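Local coordinates for Sn-glycerol-3-phosphate ABC transporter substrate-binding protein UspB (Mycobacterium tuberculosis, PDB 4MFI), which probably captures glycerophosphocholine outside the cell and hands it to an ATP-binding cassette transporter for uptake, at residues Tyr139-Arg144 with Arg385-Gly390; Trp208-Pro213 with Gly219-Lys224. All blocks are in the same frame, centred on the assembly; numbering follows the deposited sequence.

Contact 1. Residues Tyr139-Arg144 with Arg385-Gly390; sequences YEFNGR and RVFLPG
Phe141 and Phe387 meet through one corner of each ring, CD1 of Phe141 lying 4.1 Å from CE2 of Phe387. The two rings cross obliquely, their planes almost perpendicular at 86° and their centroids 6.0 Å apart. The CB of Phe141 points toward 385-390, and with CG anti to the backbone N (chi1 -177°) the ring is set beside its own carbonyl carbon, where CD1 can meet Phe387. Its strand, 140-141, turns back into strand 144-160 through a type I' beta turn from Phe141 to Arg144, making a beta-hairpin at the border of the large mixed sheet in this periplasmic-binding-protein-type fold. Two backbone bonds close the hairpin end, Phe141 N to Arg144 O and Arg144 N to Phe141 O. A side chain braces the turn as well, Gly143 N donating to the anti lone pair of Glu140 OE1 at 2.7 Å. Within the turn, Asn142 OD1 stands 3.5 Å above the plane of the Phe141 ring, nearer its margin than its centre. Phe106 joins the two aromatics, stacking on Phe387 and meeting Phe141 edge-to-face, while Trp105 and Tyr383 add further rings around Phe387.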
loop_
_atom_site.group_PDB
_atom_site.type_symbol
_atom_site.label_atom_id
_atom_site.label_comp_id
_atom_site.label_asym_id
_atom_site.label_seq_id
_atom_site.Cartn_x
_atom_site.Cartn_y
_atom_site.Cartn_z
ATOM N N TYR A 139 1.299 11.161 -1.918
ATOM C CA TYR A 139 0.393 12.172 -1.357
ATOM C C TYR A 139 0.425 13.488 -2.104
ATOM O O TYR A 139 -0.046 14.511 -1.599
ATOM C CB TYR A 139 0.684 12.404 0.132
ATOM C CG TYR A 139 0.734 11.108 0.898
ATOM C CD1 TYR A 139 -0.427 10.387 1.167
ATOM C CD2 TYR A 139 1.945 10.584 1.333
ATOM C CE1 TYR A 139 -0.376 9.181 1.853
ATOM C CE2 TYR A 139 2.003 9.392 2.021
ATOM C CZ TYR A 139 0.845 8.692 2.279
ATOM O OH TYR A 139 0.922 7.497 2.964
ATOM N N GLU A 140 0.994 13.464 -3.304
ATOM C CA GLU A 140 1.112 14.664 -4.114
ATOM C C GLU A 140 -0.065 14.774 -5.069
ATOM O O GLU A 140 -0.473 13.794 -5.703
ATOM C CB GLU A 140 2.434 14.662 -4.891
ATOM C CG GLU A 140 2.684 15.925 -5.701
ATOM C CD GLU A 140 2.411 15.736 -7.186
ATOM O OE1 GLU A 140 2.042 16.720 -7.862
ATOM O OE2 GLU A 140 2.575 14.600 -7.682
ATOM N N PHE A 141 -0.635 15.964 -5.140
ATOM C CA PHE A 141 -1.620 16.253 -6.157
ATOM C C PHE A 141 -1.493 17.696 -6.586
ATOM O O PHE A 141 -1.505 18.607 -5.746
ATOM C CB PHE A 141 -3.030 15.979 -5.665
ATOM C CG PHE A 141 -4.067 16.195 -6.718
ATOM C CD1 PHE A 141 -4.134 15.352 -7.819
ATOM C CD2 PHE A 141 -4.954 17.248 -6.626
ATOM C CE1 PHE A 141 -5.080 15.554 -8.806
ATOM C CE2 PHE A 141 -5.908 17.459 -7.604
ATOM C CZ PHE A 141 -5.971 16.612 -8.699
ATOM N N ASN A 142 -1.369 17.900 -7.897
ATOM C CA ASN A 142 -1.200 19.237 -8.456
ATOM C C ASN A 142 -0.016 19.983 -7.837
ATOM O O ASN A 142 -0.071 21.200 -7.653
ATOM C CB ASN A 142 -2.478 20.067 -8.276
ATOM C CG ASN A 142 -3.569 19.711 -9.277
ATOM O OD1 ASN A 142 -3.446 18.755 -10.052
ATOM N ND2 ASN A 142 -4.653 20.482 -9.258
ATOM N N GLY A 143 1.039 19.248 -7.491
ATOM C CA GLY A 143 2.254 19.858 -6.980
ATOM C C GLY A 143 2.252 20.145 -5.490
ATOM O O GLY A 143 3.185 20.763 -4.978
ATOM N N ARG A 144 1.210 19.699 -4.793
ATOM C CA ARG A 144 1.110 19.905 -3.354
ATOM C C ARG A 144 0.994 18.577 -2.636
ATOM O O ARG A 144 0.359 17.647 -3.143
ATOM C CB ARG A 144 -0.109 20.766 -3.029
ATOM C CG ARG A 144 -0.098 22.093 -3.765
ATOM C CD ARG A 144 -1.222 23.003 -3.325
ATOM N NE ARG A 144 -1.122 24.299 -3.990
ATOM C CZ ARG A 144 -1.650 24.573 -5.179
ATOM N NH1 ARG A 144 -2.335 23.646 -5.837
ATOM N NH2 ARG A 144 -1.500 25.783 -5.706
ATOM N N ARG A 385 -7.964 3.690 -8.879
ATOM C CA ARG A 385 -8.018 2.920 -7.636
ATOM C C ARG A 385 -8.075 3.805 -6.391
ATOM O O ARG A 385 -8.866 3.553 -5.478
ATOM C CB ARG A 385 -6.857 1.912 -7.522
ATOM C CG ARG A 385 -7.016 1.027 -6.289
ATOM C CD ARG A 385 -5.923 -0.047 -6.097
ATOM N NE ARG A 385 -6.315 -0.801 -4.907
ATOM C CZ ARG A 385 -6.083 -0.392 -3.664
ATOM N NH1 ARG A 385 -5.367 0.703 -3.444
ATOM N NH2 ARG A 385 -6.553 -1.081 -2.635
ATOM N N VAL A 386 -7.247 4.843 -6.346
ATOM C CA VAL A 386 -7.076 5.599 -5.098
ATOM C C VAL A 386 -7.789 6.944 -4.978
ATOM O O VAL A 386 -7.993 7.420 -3.861
ATOM C CB VAL A 386 -5.577 5.805 -4.741
ATOM C CG1 VAL A 386 -4.930 4.471 -4.343
ATOM C CG2 VAL A 386 -4.817 6.501 -5.888
ATOM N N PHE A 387 -8.151 7.558 -6.104
ATOM C CA PHE A 387 -8.797 8.883 -6.084
ATOM C C PHE A 387 -10.267 8.839 -6.482
ATOM O O PHE A 387 -11.009 9.788 -6.242
ATOM C CB PHE A 387 -8.092 9.855 -7.036
ATOM C CG PHE A 387 -6.680 10.228 -6.639
ATOM C CD1 PHE A 387 -6.143 9.867 -5.404
ATOM C CD2 PHE A 387 -5.897 10.969 -7.511
ATOM C CE1 PHE A 387 -4.841 10.231 -5.056
ATOM C CE2 PHE A 387 -4.606 11.344 -7.164
ATOM C CZ PHE A 387 -4.077 10.968 -5.934
ATOM N N LEU A 388 -10.675 7.752 -7.118
ATOM C CA LEU A 388 -12.029 7.618 -7.640
ATOM C C LEU A 388 -12.818 6.825 -6.604
ATOM O O LEU A 388 -12.434 5.707 -6.262
ATOM C CB LEU A 388 -11.966 6.875 -8.977
ATOM C CG LEU A 388 -13.189 6.841 -9.899
ATOM C CD1 LEU A 388 -12.759 6.417 -11.295
ATOM C CD2 LEU A 388 -14.290 5.920 -9.363
ATOM N N PRO A 389 -13.918 7.399 -6.092
ATOM C CA PRO A 389 -14.667 6.776 -4.995
ATOM C C PRO A 389 -15.063 5.337 -5.282
ATOM O O PRO A 389 -15.692 5.064 -6.307
ATOM C CB PRO A 389 -15.921 7.654 -4.883
ATOM C CG PRO A 389 -15.469 8.992 -5.348
ATOM C CD PRO A 389 -14.480 8.710 -6.466
ATOM N N GLY A 390 -14.670 4.435 -4.386
ATOM C CA GLY A 390 -14.931 3.014 -4.531
ATOM C C GLY A 390 -14.201 2.288 -5.654
ATOM O O GLY A 390 -14.473 1.113 -5.897
#

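Contact 2. Residues Trp208-Pro213 with Gly219-Lys224; sequences WTFQGP and GAYSDK
The ring of Tyr221 packs against two consecutive residues, Phe210 at its hydroxyl end and Gln211 near CE2, in the region of helices 206-209 and 211-216 of this alpha/beta solute-binding protein. It leads into the short strand 222-223, which pairs antiparallel with strand 226-227. The CB of Tyr221 points toward 208-213, and the two neighbouring residues touch different parts of its ring. Phe210 meets it rim against rim: the hydroxyl OH of Tyr221 lies near the plane of the Phe210 ring, 3.4 Å from CD2, and Tyr221 CE1 comes to 3.9 Å from the same carbon. A chi1 of 177° swings the Phe210 ring away from its own N, leaving the CD2 edge beside the phenol. Gln211 uses its aliphatic part, CG packing 3.5 Å from Tyr221 CE2. Its chain runs at about a right angle to the tyrosine, yet the amide plane is only 12° from that of the ring. The amide is gripped at both ends, OE1 accepting from Asp382 N and NE2 bonding to Gln381 OE1, which should fix its rotation. Leu399 of helix 391-405 packs on both Phe210 and Tyr221. At the buried tip, the Tyr221 hydroxyl is hydrogen-bonded to the backbone oxygen of Ser207.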
loop_
_atom_site.group_PDB
_atom_site.type_symbol
_atom_site.label_atom_id
_atom_site.label_comp_id
_atom_site.label_asym_id
_atom_site.label_seq_id
_atom_site.Cartn_x
_atom_site.Cartn_y
_atom_site.Cartn_z
ATOM N N TRP A 208 -5.372 -4.071 -5.794
ATOM C CA TRP A 208 -4.045 -3.620 -5.390
ATOM C C TRP A 208 -2.943 -4.489 -5.981
ATOM O O TRP A 208 -2.000 -3.972 -6.585
ATOM C CB TRP A 208 -3.946 -3.605 -3.865
ATOM C CG TRP A 208 -2.722 -2.940 -3.312
ATOM C CD1 TRP A 208 -2.309 -1.651 -3.529
ATOM C CD2 TRP A 208 -1.783 -3.511 -2.393
ATOM N NE1 TRP A 208 -1.162 -1.395 -2.813
ATOM C CE2 TRP A 208 -0.821 -2.521 -2.105
ATOM C CE3 TRP A 208 -1.659 -4.772 -1.786
ATOM C CZ2 TRP A 208 0.242 -2.743 -1.227
ATOM C CZ3 TRP A 208 -0.597 -4.996 -0.923
ATOM C CH2 TRP A 208 0.339 -3.986 -0.649
ATOM N N THR A 209 -3.056 -5.805 -5.812
ATOM C CA THR A 209 -1.989 -6.703 -6.255
ATOM C C THR A 209 -1.939 -6.885 -7.770
ATOM O O THR A 209 -0.863 -7.125 -8.320
ATOM C CB THR A 209 -2.043 -8.088 -5.581
ATOM O OG1 THR A 209 -3.264 -8.743 -5.933
ATOM C CG2 THR A 209 -1.925 -7.970 -4.059
ATOM N N PHE A 210 -3.072 -6.771 -8.455
ATOM C CA PHE A 210 -3.091 -6.902 -9.919
ATOM C C PHE A 210 -2.498 -5.677 -10.601
ATOM O O PHE A 210 -2.121 -5.727 -11.771
ATOM C CB PHE A 210 -4.527 -7.145 -10.416
ATOM C CG PHE A 210 -4.658 -7.211 -11.920
ATOM C CD1 PHE A 210 -4.256 -8.338 -12.620
ATOM C CD2 PHE A 210 -5.204 -6.142 -12.628
ATOM C CE1 PHE A 210 -4.380 -8.394 -14.003
ATOM C CE2 PHE A 210 -5.332 -6.194 -14.010
ATOM C CZ PHE A 210 -4.920 -7.322 -14.697
ATOM N N GLN A 211 -2.415 -4.571 -9.870
ATOM C CA GLN A 211 -1.907 -3.335 -10.433
ATOM C C GLN A 211 -0.516 -3.531 -11.023
ATOM O O GLN A 211 -0.195 -2.989 -12.084
ATOM C CB GLN A 211 -1.849 -2.279 -9.334
ATOM C CG GLN A 211 -2.576 -1.033 -9.696
ATOM C CD GLN A 211 -2.603 0.016 -8.604
ATOM O OE1 GLN A 211 -2.793 1.192 -8.897
ATOM N NE2 GLN A 211 -2.440 -0.400 -7.340
ATOM N N GLY A 212 0.296 -4.325 -10.332
ATOM C CA GLY A 212 1.653 -4.591 -10.769
ATOM C C GLY A 212 1.740 -5.314 -12.100
ATOM O O GLY A 212 2.357 -4.796 -13.036
ATOM N N PRO A 213 1.155 -6.520 -12.196
ATOM C CA PRO A 213 1.195 -7.206 -13.488
ATOM C C PRO A 213 0.542 -6.401 -14.595
ATOM O O PRO A 213 1.045 -6.430 -15.712
ATOM C CB PRO A 213 0.440 -8.524 -13.234
ATOM C CG PRO A 213 -0.143 -8.407 -11.881
ATOM C CD PRO A 213 0.691 -7.419 -11.124
ATOM N N GLY A 219 -0.428 -2.139 -19.290
ATOM C CA GLY A 219 -1.778 -1.709 -18.981
ATOM C C GLY A 219 -1.837 -0.744 -17.812
ATOM O O GLY A 219 -0.824 -0.459 -17.162
ATOM N N ALA A 220 -3.040 -0.249 -17.530
ATOM C CA ALA A 220 -3.294 0.561 -16.344
ATOM C C ALA A 220 -4.793 0.654 -16.172
ATOM O O ALA A 220 -5.545 0.509 -17.138
ATOM C CB ALA A 220 -2.705 1.950 -16.508
ATOM N N TYR A 221 -5.246 0.904 -14.949
ATOM C CA TYR A 221 -6.665 1.190 -14.748
ATOM C C TYR A 221 -7.001 2.566 -15.311
ATOM O O TYR A 221 -8.115 2.809 -15.790
ATOM C CB TYR A 221 -7.011 1.178 -13.263
ATOM C CG TYR A 221 -6.694 -0.099 -12.526
ATOM C CD1 TYR A 221 -6.816 -1.346 -13.138
ATOM C CD2 TYR A 221 -6.300 -0.061 -11.191
ATOM C CE1 TYR A 221 -6.534 -2.517 -12.440
ATOM C CE2 TYR A 221 -6.005 -1.223 -10.493
ATOM C CZ TYR A 221 -6.140 -2.449 -11.119
ATOM O OH TYR A 221 -5.863 -3.616 -10.439
ATOM N N SER A 222 -6.041 3.479 -15.211
ATOM C CA SER A 222 -6.208 4.843 -15.694
ATOM C C SER A 222 -4.839 5.460 -15.924
ATOM O O SER A 222 -3.837 4.998 -15.369
ATOM C CB SER A 222 -7.019 5.687 -14.699
ATOM O OG SER A 222 -6.399 5.734 -13.422
ATOM N N ASP A 223 -4.819 6.483 -16.769
ATOM C CA ASP A 223 -3.661 7.331 -17.001
ATOM C C ASP A 223 -4.121 8.711 -16.542
ATOM O O ASP A 223 -4.896 9.388 -17.232
ATOM C CB ASP A 223 -3.324 7.339 -18.489
ATOM C CG ASP A 223 -2.064 8.114 -18.807
ATOM O OD1 ASP A 223 -1.424 8.645 -17.873
ATOM O OD2 ASP A 223 -1.709 8.177 -20.008
ATOM N N LYS A 224 -3.672 9.108 -15.355
ATOM C CA LYS A 224 -4.255 10.256 -14.659
ATOM C C LYS A 224 -5.781 10.079 -14.570
ATOM O O LYS A 224 -6.238 9.040 -14.096
ATOM C CB LYS A 224 -3.841 11.572 -15.320
ATOM C CG LYS A 224 -2.341 11.673 -15.554
ATOM C CD LYS A 224 -1.566 11.554 -14.261
ATOM C CE LYS A 224 -0.065 11.575 -14.528
ATOM N NZ LYS A 224 0.329 12.743 -15.367
#

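How the contacts relate
The two contacts lie about 14 Å apart, centre to centre, and Arg385, two residues before Phe387, packs on contact 2. From helix 383-386 its CB comes to 4.2 Å from Tyr221 CD2 and its CD to 3.7 Å from Gln211 NE2. Along the chain, 139-144 comes first, then both segments of contact 2, and finally 385-390. Contact 2 is local, with five residues between its segments, whereas contact 1 spans 240. Helix 383-386 and the residues on either side of it are shared: Phe387 meets the hairpin, while Ala384 and Arg385 pack on contact 2. The late chain thus probably helps join the hairpin of the large mixed sheet to 208-213 and 219-224.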